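Local coordinates for RabGDI protein (Plasmodium falciparum 3D7, PDB 3P1W) that probably acts as a Rab GDP-dissociation inhibitor, keeping Rab GTPases in their GDP-bound form during vesicle traffic, at residues A[447-450]-A[451-455]; A[434-438]-A[439-443]; A[100-103]-A[104-108]; A[306-310]-A[311-315]. One frame throughout, in Å; residues are numbered along the deposited sequence. Where two conformers were deposited one is given.

Interaction 1. Residues A[447-450]-A[451-455]; sequences LQIW and ENLWG
Trp450 meets Trp454 in an edge-to-face aromatic pair one turn apart, near the C-terminal end of helix 440-454. The ring planes stand 69° apart, and the edge of Trp454 comes over one face of the Trp450 indole, its CD1 lying 3.8 Å from CZ2 of Trp450. Trp450 is swung to that place by its first torsion, with CG opposite the backbone N (chi1 -177°). Trp454 was modelled in two conformers, and the geometry here is that of one; in it Trp454 NE1 also lies 3.8 Å from Trp450 CH2.

The parallel strands 20-26, 305-308 and 427-429, with helices 30-41 and 440-454 packed against them, form the Rossmann-like part of the GDI fold. Leu453 and Ile449 lie side by side along the inner surface of the helix, Leu453 CG 4.1 Å from Ile449 CG2, and both touch Phe428 of strand 427-429. Trp450 leans on Leu38 and Leu39 of helix 30-41.

On another side of the helix, Gln448 O is gripped twice by Asn452. Asn452 N bonds Gln448 O at 3.2 Å, and Asn452 ND2 folds back to reach the same Gln448 O at 2.9 Å, from the opposite face of the carbonyl plane. Past Trp454 the helix ends, and Gly455 is the first residue to leave helical geometry, with a positive phi of 77°.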
loop_
_atom_site.group_PDB
_atom_site.type_symbol
_atom_site.label_atom_id
_atom_site.label_comp_id
_atom_site.label_asym_id
_atom_site.label_seq_id
_atom_site.Cartn_x
_atom_site.Cartn_y
_atom_site.Cartn_z
ATOM N N LEU A 447 11.115 0.753 -6.447
ATOM C CA LEU A 447 12.474 0.192 -6.360
ATOM C C LEU A 447 12.946 -0.455 -7.666
ATOM O O LEU A 447 14.113 -0.331 -8.028
ATOM C CB LEU A 447 12.592 -0.798 -5.211
ATOM C CG LEU A 447 12.598 -0.113 -3.842
ATOM C CD1 LEU A 447 12.578 -1.171 -2.752
ATOM C CD2 LEU A 447 13.814 0.821 -3.678
ATOM N N GLN A 448 12.043 -1.152 -8.355
ATOM C CA GLN A 448 12.345 -1.748 -9.661
ATOM C C GLN A 448 12.660 -0.629 -10.667
ATOM O O GLN A 448 13.641 -0.711 -11.413
ATOM C CB GLN A 448 11.175 -2.619 -10.149
ATOM C CG GLN A 448 11.482 -3.560 -11.331
ATOM C CD GLN A 448 10.244 -4.295 -11.866
ATOM O OE1 GLN A 448 9.397 -3.714 -12.550
ATOM N NE2 GLN A 448 10.143 -5.577 -11.557
ATOM N N ILE A 449 11.852 0.424 -10.687
ATOM C CA ILE A 449 12.143 1.568 -11.558
ATOM C C ILE A 449 13.539 2.139 -11.240
ATOM O O ILE A 449 14.365 2.289 -12.157
ATOM C CB ILE A 449 11.067 2.654 -11.454
ATOM C CG1 ILE A 449 9.763 2.133 -12.085
ATOM C CG2 ILE A 449 11.566 3.957 -12.105
ATOM C CD1 ILE A 449 8.549 3.032 -11.847
ATOM N N TRP A 450 13.823 2.399 -9.959
ATOM C CA TRP A 450 15.149 2.901 -9.548
ATOM C C TRP A 450 16.321 2.020 -10.031
ATOM O O TRP A 450 17.291 2.526 -10.626
ATOM C CB TRP A 450 15.242 3.084 -8.025
ATOM C CG TRP A 450 16.566 3.661 -7.612
ATOM C CD1 TRP A 450 17.704 2.970 -7.257
ATOM C CD2 TRP A 450 16.908 5.043 -7.557
ATOM N NE1 TRP A 450 18.729 3.849 -6.975
ATOM C CE2 TRP A 450 18.266 5.128 -7.154
ATOM C CE3 TRP A 450 16.200 6.225 -7.798
ATOM C CZ2 TRP A 450 18.910 6.341 -6.992
ATOM C CZ3 TRP A 450 16.858 7.441 -7.634
ATOM C CH2 TRP A 450 18.193 7.487 -7.237
ATOM N N GLU A 451 16.224 0.717 -9.788
ATOM C CA GLU A 451 17.244 -0.241 -10.229
ATOM C C GLU A 451 17.577 -0.097 -11.720
ATOM O O GLU A 451 18.750 -0.186 -12.123
ATOM C CB GLU A 451 16.804 -1.685 -9.958
ATOM C CG GLU A 451 17.770 -2.772 -10.489
ATOM C CD GLU A 451 17.392 -4.212 -10.077
ATOM O OE1 GLU A 451 16.242 -4.463 -9.683
ATOM O OE2 GLU A 451 18.264 -5.103 -10.163
ATOM N N ASN A 452 16.538 0.088 -12.528
ATOM C CA ASN A 452 16.667 0.101 -13.988
ATOM C C ASN A 452 16.998 1.453 -14.584
ATOM O O ASN A 452 17.442 1.526 -15.732
ATOM C CB ASN A 452 15.399 -0.474 -14.614
ATOM C CG ASN A 452 15.303 -1.970 -14.423
ATOM O OD1 ASN A 452 16.087 -2.713 -14.995
ATOM N ND2 ASN A 452 14.355 -2.416 -13.620
ATOM N N LEU A 453 16.791 2.516 -13.811
ATOM C CA LEU A 453 17.242 3.842 -14.194
ATOM C C LEU A 453 18.755 3.892 -14.177
ATOM O O LEU A 453 19.363 4.385 -15.110
ATOM C CB LEU A 453 16.748 4.922 -13.223
ATOM C CG LEU A 453 15.296 5.393 -13.184
ATOM C CD1 LEU A 453 15.129 6.345 -11.997
ATOM C CD2 LEU A 453 14.887 6.086 -14.461
ATOM N N TRP A 454 19.367 3.377 -13.116
ATOM C CA TRP A 454 20.817 3.491 -12.949
ATOM C C TRP A 454 21.553 2.154 -12.904
ATOM O O TRP A 454 22.771 2.128 -12.722
ATOM C CB TRP A 454 21.119 4.307 -11.695
ATOM C CG TRP A 454 20.282 5.546 -11.619
ATOM C CD1 TRP A 454 19.318 5.833 -10.691
ATOM C CD2 TRP A 454 20.311 6.657 -12.527
ATOM N NE1 TRP A 454 18.756 7.061 -10.962
ATOM C CE2 TRP A 454 19.349 7.587 -12.082
ATOM C CE3 TRP A 454 21.064 6.958 -13.668
ATOM C CZ2 TRP A 454 19.123 8.796 -12.737
ATOM C CZ3 TRP A 454 20.834 8.157 -14.317
ATOM C CH2 TRP A 454 19.875 9.060 -13.851
ATOM N N GLY A 455 20.828 1.050 -13.065
ATOM C CA GLY A 455 21.464 -0.275 -13.161
ATOM C C GLY A 455 21.923 -0.845 -11.828
ATOM O O GLY A 455 22.564 -1.898 -11.787
#

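Interaction 2. Residues A[434-438]-A[439-443]; sequences DATSH and FETAT
The carboxylate of Asp434 holds Thr441 at one oxygen and Thr436 at the other. Thr441 OG1 donates to Asp434 OD2 at 2.6 Å, on the syn side but 33° out of the carboxylate plane. Thr436 OG1 uses the syn lone pair of Asp434 OD1, also at 2.6 Å, while Thr436 N comes to the same OD1 from above the plane, at 2.9 Å; that backbone bond makes an Asx turn. The His438 imidazole has the Glu440 N at its edge, near the ring plane, 4.0 Å from ND1.

Chi1 of 71° puts the Asp434 carboxylate between its own backbone N and carbonyl carbon, which brings it round toward Thr436 and Thr441. Water finishes the link between the loop and the first turn of the helix. One water donates to His438 O (2.8 Å) and to Thr441 OG1, and accepts from Ala442 N; another accepts from Thr441 N and donates to Thr436 OG1.

Asp434 OD1 also forms a salt bridge with Lys94, and Glu440 pairs with Arg232. The loop leads from strand 427-429 into helix 440-454, with the Phe439 side chain set against Leu102 of helix 101-108 and Ile34 of helix 30-41.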
loop_
_atom_site.group_PDB
_atom_site.type_symbol
_atom_site.label_atom_id
_atom_site.label_comp_id
_atom_site.label_asym_id
_atom_site.label_seq_id
_atom_site.Cartn_x
_atom_site.Cartn_y
_atom_site.Cartn_z
ATOM N N ASP A 434 -2.281 -0.980 -6.570
ATOM C CA ASP A 434 -3.128 -2.192 -6.427
ATOM C C ASP A 434 -4.009 -2.139 -5.182
ATOM O O ASP A 434 -3.984 -1.185 -4.389
ATOM C CB ASP A 434 -2.249 -3.456 -6.500
ATOM C CG ASP A 434 -1.385 -3.652 -5.275
ATOM O OD1 ASP A 434 -1.701 -3.104 -4.192
ATOM O OD2 ASP A 434 -0.377 -4.386 -5.366
ATOM N N ALA A 435 -4.847 -3.170 -5.027
ATOM C CA ALA A 435 -5.830 -3.210 -3.972
ATOM C C ALA A 435 -5.250 -3.373 -2.560
ATOM O O ALA A 435 -5.993 -3.210 -1.597
ATOM C CB ALA A 435 -6.851 -4.371 -4.243
ATOM N N THR A 436 -3.966 -3.706 -2.414
ATOM C CA THR A 436 -3.448 -4.017 -1.059
ATOM C C THR A 436 -3.605 -2.796 -0.117
ATOM O O THR A 436 -3.535 -1.668 -0.561
ATOM C CB THR A 436 -1.999 -4.499 -1.081
ATOM O OG1 THR A 436 -1.134 -3.492 -1.641
ATOM C CG2 THR A 436 -1.853 -5.788 -1.941
ATOM N N SER A 437 -3.733 -3.058 1.173
ATOM C CA SER A 437 -4.013 -2.030 2.186
ATOM C C SER A 437 -2.704 -1.514 2.805
ATOM O O SER A 437 -2.715 -0.676 3.721
ATOM C CB SER A 437 -4.920 -2.653 3.242
ATOM O OG SER A 437 -4.405 -3.914 3.642
ATOM N N HIS A 438 -1.589 -2.063 2.338
ATOM C CA HIS A 438 -0.277 -1.673 2.808
ATOM C C HIS A 438 0.597 -1.330 1.615
ATOM O O HIS A 438 0.210 -1.543 0.434
ATOM C CB HIS A 438 0.367 -2.765 3.689
ATOM C CG HIS A 438 0.262 -4.156 3.140
ATOM N ND1 HIS A 438 1.178 -4.681 2.254
ATOM C CD2 HIS A 438 -0.632 -5.146 3.386
ATOM C CE1 HIS A 438 0.842 -5.926 1.965
ATOM N NE2 HIS A 438 -0.257 -6.235 2.639
ATOM N N PHE A 439 1.799 -0.833 1.896
ATOM C CA PHE A 439 2.550 -0.094 0.871
ATOM C C PHE A 439 3.571 -0.936 0.084
ATOM O O PHE A 439 4.164 -0.454 -0.892
ATOM C CB PHE A 439 3.261 1.089 1.537
ATOM C CG PHE A 439 3.330 2.327 0.693
ATOM C CD1 PHE A 439 2.456 3.377 0.934
ATOM C CD2 PHE A 439 4.329 2.486 -0.277
ATOM C CE1 PHE A 439 2.526 4.537 0.174
ATOM C CE2 PHE A 439 4.405 3.615 -1.047
ATOM C CZ PHE A 439 3.502 4.649 -0.839
ATOM N N GLU A 440 3.786 -2.181 0.481
ATOM C CA GLU A 440 4.934 -2.950 -0.036
ATOM C C GLU A 440 4.994 -3.014 -1.560
ATOM O O GLU A 440 6.053 -2.793 -2.164
ATOM C CB GLU A 440 4.960 -4.392 0.498
ATOM C CG GLU A 440 6.194 -5.139 0.012
ATOM C CD GLU A 440 6.124 -6.629 0.147
ATOM O OE1 GLU A 440 5.169 -7.156 0.773
ATOM O OE2 GLU A 440 7.061 -7.279 -0.385
ATOM N N THR A 441 3.875 -3.353 -2.180
ATOM C CA THR A 441 3.885 -3.547 -3.622
ATOM C C THR A 441 4.157 -2.231 -4.378
ATOM O O THR A 441 4.747 -2.253 -5.463
ATOM C CB THR A 441 2.614 -4.240 -4.120
ATOM O OG1 THR A 441 1.474 -3.445 -3.826
ATOM C CG2 THR A 441 2.473 -5.636 -3.459
ATOM N N ALA A 442 3.744 -1.097 -3.812
ATOM C CA ALA A 442 4.082 0.199 -4.382
ATOM C C ALA A 442 5.567 0.441 -4.265
ATOM O O ALA A 442 6.197 0.903 -5.219
ATOM C CB ALA A 442 3.316 1.325 -3.721
ATOM N N THR A 443 6.123 0.193 -3.088
ATOM C CA THR A 443 7.570 0.386 -2.873
ATOM C C THR A 443 8.373 -0.533 -3.814
ATOM O O THR A 443 9.392 -0.102 -4.402
ATOM C CB THR A 443 7.972 0.135 -1.418
ATOM O OG1 THR A 443 7.109 0.875 -0.551
ATOM C CG2 THR A 443 9.449 0.565 -1.170
HETATM O O HOH W 1 0.284 -0.524 -5.118
HETATM O O HOH W 2 1.471 -4.089 -0.648
HETATM O O HOH W 3 1.007 -1.345 -2.216
#

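Interaction 3. Residues A[100-103]-A[104-108]; sequences GNLV and KILKK
Leu102 and Leu106 pack one turn apart on the buried side of helix 101-108, and their different torsions let them mesh. Leu102 sends CG opposite its backbone N (chi1 176°), whereas Leu106 keeps CG beside the N, with chi1 at -68°. The two side chains therefore slant across each other, and Leu106 CD1 settles 3.9 Å from Leu102 CG. Leu106 CG also comes up to the carbonyl oxygen of its partner, 3.3 Å from Leu102 O, which at the same time accepts Leu106 N at 2.8 Å.

This is an i to i+4 pair of an amphipathic helix: Leu102 and Ile105 turn inward to touch Ile34 of helix 30-41, Thr443 and Leu446 of helix 440-454 receive Leu102 and Ile105 respectively, and the lysines Lys104 and Lys107 are exposed.

Lys107 runs beside Val103 and points the same way, its CE 4.0 Å from Val103 CG1. Its chain bends at chi2, -105°, away from a staggered value, so the exact course of this exposed side chain is doubtful. Lys104 by contrast is extended beyond CG; its aliphatic part passes the Asn101 amide, CD 3.6 Å from OD1, while NZ stops 4.1 Å short of that oxygen. Ile105 rests its CG1 3.4 Å from Asn101 O, beside the backbone bond from its own N to that carbonyl.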
loop_
_atom_site.group_PDB
_atom_site.type_symbol
_atom_site.label_atom_id
_atom_site.label_comp_id
_atom_site.label_asym_id
_atom_site.label_seq_id
_atom_site.Cartn_x
_atom_site.Cartn_y
_atom_site.Cartn_z
ATOM N N GLY A 100 9.633 -2.091 6.810
ATOM C CA GLY A 100 9.729 -2.163 5.367
ATOM C C GLY A 100 10.648 -1.098 4.789
ATOM O O GLY A 100 11.204 -0.262 5.510
ATOM N N ASN A 101 10.734 -1.105 3.461
ATOM C CA ASN A 101 11.630 -0.237 2.712
ATOM C C ASN A 101 11.191 1.208 2.539
ATOM O O ASN A 101 12.063 2.080 2.412
ATOM C CB ASN A 101 11.931 -0.881 1.359
ATOM C CG ASN A 101 12.724 -2.167 1.501
ATOM O OD1 ASN A 101 13.510 -2.306 2.425
ATOM N ND2 ASN A 101 12.515 -3.109 0.596
ATOM N N LEU A 102 9.880 1.490 2.525
ATOM C CA LEU A 102 9.461 2.881 2.397
ATOM C C LEU A 102 10.003 3.676 3.576
ATOM O O LEU A 102 10.474 4.798 3.404
ATOM C CB LEU A 102 7.946 3.060 2.314
ATOM C CG LEU A 102 7.554 4.551 2.270
ATOM C CD1 LEU A 102 8.180 5.266 1.082
ATOM C CD2 LEU A 102 6.020 4.733 2.266
ATOM N N VAL A 103 9.918 3.089 4.766
ATOM C CA VAL A 103 10.465 3.740 5.957
ATOM C C VAL A 103 11.952 4.027 5.779
ATOM O O VAL A 103 12.406 5.117 6.117
ATOM C CB VAL A 103 10.178 2.947 7.234
ATOM C CG1 VAL A 103 11.027 3.469 8.409
ATOM C CG2 VAL A 103 8.693 3.036 7.570
ATOM N N LYS A 104 12.695 3.073 5.218
ATOM C CA LYS A 104 14.133 3.255 4.992
ATOM C C LYS A 104 14.383 4.377 3.992
ATOM O O LYS A 104 15.278 5.195 4.180
ATOM C CB LYS A 104 14.794 1.950 4.517
ATOM C CG LYS A 104 14.751 0.841 5.546
ATOM C CD LYS A 104 15.285 -0.487 5.010
ATOM C CE LYS A 104 15.203 -1.555 6.087
ATOM N NZ LYS A 104 15.876 -2.831 5.734
ATOM N N ILE A 105 13.575 4.417 2.934
ATOM C CA ILE A 105 13.651 5.466 1.927
ATOM C C ILE A 105 13.366 6.835 2.515
ATOM O O ILE A 105 14.079 7.803 2.210
ATOM C CB ILE A 105 12.688 5.206 0.758
ATOM C CG1 ILE A 105 13.205 4.062 -0.100
ATOM C CG2 ILE A 105 12.529 6.436 -0.104
ATOM C CD1 ILE A 105 12.151 3.525 -1.094
ATOM N N LEU A 106 12.346 6.925 3.363
ATOM C CA LEU A 106 12.004 8.196 3.986
ATOM C C LEU A 106 13.108 8.643 4.943
ATOM O O LEU A 106 13.317 9.836 5.108
ATOM C CB LEU A 106 10.667 8.121 4.734
ATOM C CG LEU A 106 9.429 7.946 3.858
ATOM C CD1 LEU A 106 8.243 7.494 4.677
ATOM C CD2 LEU A 106 9.100 9.218 3.108
ATOM N N LYS A 107 13.785 7.689 5.590
ATOM C CA LYS A 107 14.920 8.012 6.460
ATOM C C LYS A 107 16.059 8.571 5.623
ATOM O O LYS A 107 16.568 9.665 5.897
ATOM C CB LYS A 107 15.420 6.772 7.220
ATOM C CG LYS A 107 14.395 6.125 8.160
ATOM C CD LYS A 107 14.658 6.405 9.619
ATOM C CE LYS A 107 13.715 5.629 10.521
ATOM N NZ LYS A 107 13.953 5.999 11.959
ATOM N N LYS A 108 16.463 7.815 4.607
ATOM C CA LYS A 108 17.563 8.211 3.730
ATOM C C LYS A 108 17.389 9.613 3.142
ATOM O O LYS A 108 18.332 10.413 3.138
ATOM C CB LYS A 108 17.723 7.194 2.596
ATOM C CG LYS A 108 18.714 7.614 1.509
ATOM C CD LYS A 108 18.776 6.599 0.380
ATOM C CE LYS A 108 19.537 5.343 0.789
ATOM N NZ LYS A 108 20.973 5.631 0.988
#

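Interaction 4. Residues A[306-310]-A[311-315]; sequences VICDP and SYVMH
Between Asp309 and Val313 the backbone winds through a short 3-10 turn, with Tyr312 N bonded to Asp309 O and Val313 N to Pro310 O, both at 3.1 Å. The side chain of Asp309 fastens the start of this turn. Its OD1 takes two bonds from Ser311: the backbone N on the anti side at 2.9 Å, which closes an Asx turn, and OG on the syn side at 2.6 Å. Having CG between the backbone N and the carbonyl carbon (chi1 73°) brings the carboxylate round to Ser311. The other oxygen, OD2, lies at the edge of the Tyr312 ring, near its plane and 3.5 Å from CE2, with carboxylate and ring planes 64° apart.

Cys308, the last strand residue, points into the turn. Its CB packs on Tyr312 CB at 3.9 Å and SG touches Val313 CG1 at 3.5 Å.

Arg51 bonds Ser311 OG through NH1 and Tyr312 OH through its backbone N, and makes a cation-pi contact with the Tyr312 ring. The turn follows strand 305-308, which runs between the parallel strands 20-26 and 427-429, with Val429 touching Pro310 and Val313.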
loop_
_atom_site.group_PDB
_atom_site.type_symbol
_atom_site.label_atom_id
_atom_site.label_comp_id
_atom_site.label_asym_id
_atom_site.label_seq_id
_atom_site.Cartn_x
_atom_site.Cartn_y
_atom_site.Cartn_z
ATOM N N VAL A 306 12.525 10.081 -18.373
ATOM C CA VAL A 306 11.258 10.510 -17.831
ATOM C C VAL A 306 10.736 9.411 -16.886
ATOM O O VAL A 306 10.908 8.226 -17.156
ATOM C CB VAL A 306 10.220 10.756 -18.953
ATOM C CG1 VAL A 306 8.792 10.897 -18.400
ATOM C CG2 VAL A 306 10.571 11.984 -19.769
ATOM N N ILE A 307 10.121 9.823 -15.781
ATOM C CA ILE A 307 9.328 8.896 -14.928
ATOM C C ILE A 307 7.940 9.445 -14.918
ATOM O O ILE A 307 7.753 10.642 -14.693
ATOM C CB ILE A 307 9.878 8.816 -13.494
ATOM C CG1 ILE A 307 11.299 8.264 -13.476
ATOM C CG2 ILE A 307 8.965 7.923 -12.600
ATOM C CD1 ILE A 307 12.058 8.616 -12.166
ATOM N N CYS A 308 6.935 8.605 -15.163
ATOM C CA CYS A 308 5.585 9.106 -15.143
ATOM C C CYS A 308 4.599 8.024 -14.792
ATOM O O CYS A 308 4.916 6.850 -14.859
ATOM C CB CYS A 308 5.229 9.710 -16.496
ATOM S SG CYS A 308 5.203 8.568 -17.893
ATOM N N ASP A 309 3.403 8.439 -14.423
ATOM C CA ASP A 309 2.317 7.471 -14.221
ATOM C C ASP A 309 1.627 7.157 -15.561
ATOM O O ASP A 309 1.865 7.846 -16.562
ATOM C CB ASP A 309 1.384 7.953 -13.117
ATOM C CG ASP A 309 0.502 9.098 -13.519
ATOM O OD1 ASP A 309 -0.450 8.895 -14.298
ATOM O OD2 ASP A 309 0.700 10.182 -12.958
ATOM N N PRO A 310 0.777 6.119 -15.600
ATOM C CA PRO A 310 0.203 5.682 -16.851
ATOM C C PRO A 310 -0.628 6.740 -17.591
ATOM O O PRO A 310 -0.722 6.691 -18.831
ATOM C CB PRO A 310 -0.650 4.452 -16.437
ATOM C CG PRO A 310 0.031 3.919 -15.264
ATOM C CD PRO A 310 0.455 5.182 -14.499
ATOM N N SER A 311 -1.169 7.716 -16.879
ATOM C CA SER A 311 -2.002 8.728 -17.513
ATOM C C SER A 311 -1.237 9.607 -18.485
ATOM O O SER A 311 -1.870 10.258 -19.328
ATOM C CB SER A 311 -2.722 9.621 -16.493
ATOM O OG SER A 311 -1.868 10.507 -15.838
ATOM N N TYR A 312 0.085 9.649 -18.363
ATOM C CA TYR A 312 0.922 10.487 -19.235
ATOM C C TYR A 312 1.392 9.796 -20.511
ATOM O O TYR A 312 2.000 10.455 -21.397
ATOM C CB TYR A 312 2.106 11.065 -18.448
ATOM C CG TYR A 312 1.669 12.124 -17.497
ATOM C CD1 TYR A 312 1.518 13.447 -17.900
ATOM C CD2 TYR A 312 1.384 11.800 -16.156
ATOM C CE1 TYR A 312 1.100 14.432 -17.011
ATOM C CE2 TYR A 312 0.963 12.769 -15.272
ATOM C CZ TYR A 312 0.811 14.076 -15.694
ATOM O OH TYR A 312 0.372 15.018 -14.775
ATOM N N VAL A 313 1.060 8.519 -20.669
ATOM C CA VAL A 313 1.506 7.747 -21.824
ATOM C C VAL A 313 0.365 7.062 -22.540
ATOM O O VAL A 313 0.571 6.081 -23.269
ATOM C CB VAL A 313 2.599 6.706 -21.432
ATOM C CG1 VAL A 313 3.891 7.401 -20.955
ATOM C CG2 VAL A 313 2.085 5.702 -20.338
ATOM N N MET A 314 -0.839 7.613 -22.400
ATOM C CA MET A 314 -2.009 6.971 -22.994
ATOM C C MET A 314 -2.029 7.101 -24.518
ATOM O O MET A 314 -2.749 6.348 -25.176
ATOM C CB MET A 314 -3.294 7.562 -22.418
ATOM C CG MET A 314 -3.506 7.286 -20.966
ATOM S SD MET A 314 -3.817 5.549 -20.638
ATOM C CE MET A 314 -5.539 5.497 -21.112
ATOM N N HIS A 315 -1.243 8.048 -25.040
ATOM C CA HIS A 315 -1.064 8.253 -26.478
ATOM C C HIS A 315 0.112 7.497 -27.101
ATOM O O HIS A 315 0.265 7.494 -28.322
ATOM C CB HIS A 315 -0.897 9.758 -26.773
ATOM C CG HIS A 315 0.251 10.405 -26.066
ATOM N ND1 HIS A 315 0.486 10.260 -24.710
ATOM C CD2 HIS A 315 1.207 11.244 -26.532
ATOM C CE1 HIS A 315 1.541 10.986 -24.381
ATOM N NE2 HIS A 315 1.990 11.599 -25.467
#

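How the interactions relate
From the N terminus the order is interaction 3, interaction 4, interaction 2, interaction 1. Each is local, within a helix or round a turn, so none closes a long loop, and they follow in series without nesting or crossing. Interactions 2 and 1 share helix 440-454, at its beginning and its end. Helix 101-108 of interaction 3 packs against that helix: Thr443 CG2 lies on Asn101 CB, and Leu447 meets Asn101 and Ile105. At the far end Leu453 CD1 touches Ile307 CD1, joining the helix to the strand of interaction 4. Interaction 4 stays apart from interactions 2 and 3, about 10 and 12 Å away between nearest atoms.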